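Local atomic coordinates of alpha-rhamnosidase (Dictyoglomus thermophilum, PDB entry 6I60), a protein that probably hydrolyses terminal non-reducing alpha-L-rhamnose residues from alpha-L-rhamnosides, as a bacterial glycoside hydrolase. Residues 851-856 / 897-902. Sequence-based numbering, arbitrary orientation.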
loop_
_atom_site.group_PDB
_atom_site.type_symbol
_atom_site.label_atom_id
_atom_site.label_comp_id
_atom_site.label_asym_id
_atom_site.label_seq_id
_atom_site.Cartn_x
_atom_site.Cartn_y
_atom_site.Cartn_z
ATOM N N PRO A 851 7.935 -26.116 -0.488
ATOM C CA PRO A 851 8.285 -25.759 -1.865
ATOM C C PRO A 851 7.588 -26.655 -2.874
ATOM O O PRO A 851 7.231 -27.800 -2.590
ATOM C CB PRO A 851 9.803 -25.963 -1.904
ATOM C CG PRO A 851 10.054 -27.024 -0.890
ATOM C CD PRO A 851 9.026 -26.830 0.197
ATOM N N HIS A 852 7.396 -26.109 -4.073
ATOM C CA HIS A 852 6.733 -26.812 -5.170
ATOM C C HIS A 852 7.625 -26.746 -6.401
ATOM O O HIS A 852 7.462 -25.861 -7.252
ATOM C CB HIS A 852 5.354 -26.219 -5.454
ATOM C CG HIS A 852 4.329 -26.550 -4.413
ATOM N ND1 HIS A 852 3.206 -27.300 -4.688
ATOM C CD2 HIS A 852 4.260 -26.237 -3.098
ATOM C CE1 HIS A 852 2.489 -27.433 -3.586
ATOM N NE2 HIS A 852 3.107 -26.799 -2.607
ATOM N N PRO A 853 8.580 -27.667 -6.530
ATOM C CA PRO A 853 9.445 -27.665 -7.717
ATOM C C PRO A 853 8.766 -28.313 -8.913
ATOM O O PRO A 853 8.874 -29.527 -9.120
ATOM C CB PRO A 853 10.672 -28.462 -7.259
ATOM C CG PRO A 853 10.191 -29.316 -6.119
ATOM C CD PRO A 853 8.869 -28.790 -5.624
ATOM N N VAL A 854 8.064 -27.512 -9.707
ATOM C CA VAL A 854 7.268 -28.013 -10.816
ATOM C C VAL A 854 7.934 -27.616 -12.131
ATOM O O VAL A 854 8.824 -26.767 -12.175
ATOM C CB VAL A 854 5.818 -27.501 -10.756
ATOM C CG1 VAL A 854 5.040 -28.250 -9.692
ATOM C CG2 VAL A 854 5.807 -26.011 -10.475
ATOM N N GLY A 855 7.482 -28.247 -13.216
ATOM C CA GLY A 855 7.982 -27.909 -14.539
ATOM C C GLY A 855 9.470 -28.159 -14.662
ATOM O O GLY A 855 9.997 -29.182 -14.211
ATOM N N ASP A 856 10.165 -27.205 -15.286
ATOM C CA ASP A 856 11.614 -27.250 -15.433
ATOM C C ASP A 856 12.319 -26.302 -14.468
ATOM O O ASP A 856 13.408 -25.804 -14.770
ATOM C CB ASP A 856 12.010 -26.936 -16.875
ATOM C CG ASP A 856 11.354 -25.671 -17.399
ATOM O OD1 ASP A 856 10.334 -25.244 -16.819
ATOM O OD2 ASP A 856 11.860 -25.103 -18.390
ATOM N N HIS A 897 7.987 -29.056 4.679
ATOM C CA HIS A 897 7.254 -30.041 3.884
ATOM C C HIS A 897 8.144 -30.435 2.710
ATOM O O HIS A 897 8.020 -29.896 1.607
ATOM C CB HIS A 897 5.901 -29.487 3.405
ATOM C CG HIS A 897 4.874 -29.375 4.488
ATOM N ND1 HIS A 897 3.564 -29.028 4.235
ATOM C CD2 HIS A 897 4.962 -29.561 5.825
ATOM C CE1 HIS A 897 2.890 -29.006 5.370
ATOM N NE2 HIS A 897 3.715 -29.326 6.351
ATOM N N VAL A 898 9.049 -31.376 2.954
ATOM C CA VAL A 898 9.951 -31.867 1.916
ATOM C C VAL A 898 9.157 -32.759 0.967
ATOM O O VAL A 898 8.621 -33.792 1.394
ATOM C CB VAL A 898 11.148 -32.615 2.523
ATOM C CG1 VAL A 898 12.174 -32.930 1.451
ATOM C CG2 VAL A 898 11.778 -31.797 3.642
ATOM N N PRO A 899 9.048 -32.405 -0.313
ATOM C CA PRO A 899 8.293 -33.248 -1.249
ATOM C C PRO A 899 9.068 -34.501 -1.626
ATOM O O PRO A 899 10.266 -34.456 -1.919
ATOM C CB PRO A 899 8.092 -32.334 -2.464
ATOM C CG PRO A 899 9.252 -31.395 -2.416
ATOM C CD PRO A 899 9.606 -31.206 -0.962
ATOM N N LYS A 900 8.365 -35.633 -1.615
ATOM C CA LYS A 900 8.967 -36.926 -1.942
ATOM C C LYS A 900 8.915 -37.106 -3.453
ATOM O O LYS A 900 7.915 -37.558 -4.014
ATOM C CB LYS A 900 8.249 -38.056 -1.212
ATOM C CG LYS A 900 7.796 -37.705 0.195
ATOM C CD LYS A 900 7.542 -38.955 1.017
ATOM C CE LYS A 900 6.165 -39.529 0.734
ATOM N NZ LYS A 900 5.738 -40.481 1.797
ATOM N N LEU A 901 10.006 -36.742 -4.121
ATOM C CA LEU A 901 10.119 -36.880 -5.567
ATOM C C LEU A 901 10.867 -38.138 -5.985
ATOM O O LEU A 901 11.047 -38.365 -7.186
ATOM C CB LEU A 901 10.809 -35.648 -6.166
ATOM C CG LEU A 901 10.439 -34.296 -5.554
ATOM C CD1 LEU A 901 11.452 -33.232 -5.942
ATOM C CD2 LEU A 901 9.032 -33.877 -5.964
ATOM N N PHE A 902 11.299 -38.960 -5.032
ATOM C CA PHE A 902 12.090 -40.148 -5.314
ATOM C C PHE A 902 11.507 -41.349 -4.584
ATOM O O PHE A 902 10.956 -41.220 -3.487
ATOM C CB PHE A 902 13.555 -39.953 -4.901
ATOM C CG PHE A 902 14.142 -38.642 -5.342
ATOM C CD1 PHE A 902 14.168 -38.292 -6.682
ATOM C CD2 PHE A 902 14.675 -37.761 -4.413
ATOM C CE1 PHE A 902 14.713 -37.088 -7.089
ATOM C CE2 PHE A 902 15.222 -36.556 -4.815
ATOM C CZ PHE A 902 15.240 -36.219 -6.154
#
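Pro899 packs against both Pro851 and Pro853, and the contact is built mainly from these three prolines. CD of Pro899 lies 4.2 Å from CG of Pro851, and CG of Pro899 meets CD of Pro853 at the same distance, the rings of Pro853 and Pro899 lying aslant rather than stacked flat. Farther along, CG of Pro853 touches the CD1 methyl of Leu901 at 4.1 Å. With CG anti to the carbonyl carbon (chi1 -39°), the side chain of the exposed Leu901 brings CD1 to Pro853 and closes the apolar row. Proline suits the end of a strand, having no N-H to leave without a partner; its ring also gives a compact apolar surface.

Beyond the apolar contacts, CD of Pro851 lies in van der Waals contact with O of His897, 3.5 Å away. NE2 and ND1 of His897 are hydrogen-bonded to Glu895 and Glu850, respectively. Phe882 and Met884 of strand 882-888 and Trp875 of strand 869-877 also pack against the prolines.

Strands 846-849 and 893-899 run parallel as neighbours in one sheet; the loop after strand 846-849 packs on the C-terminal end of strand 893-899 and the turn after it, within the beta-sandwich C-terminal domain of this bacterial rhamnosidase.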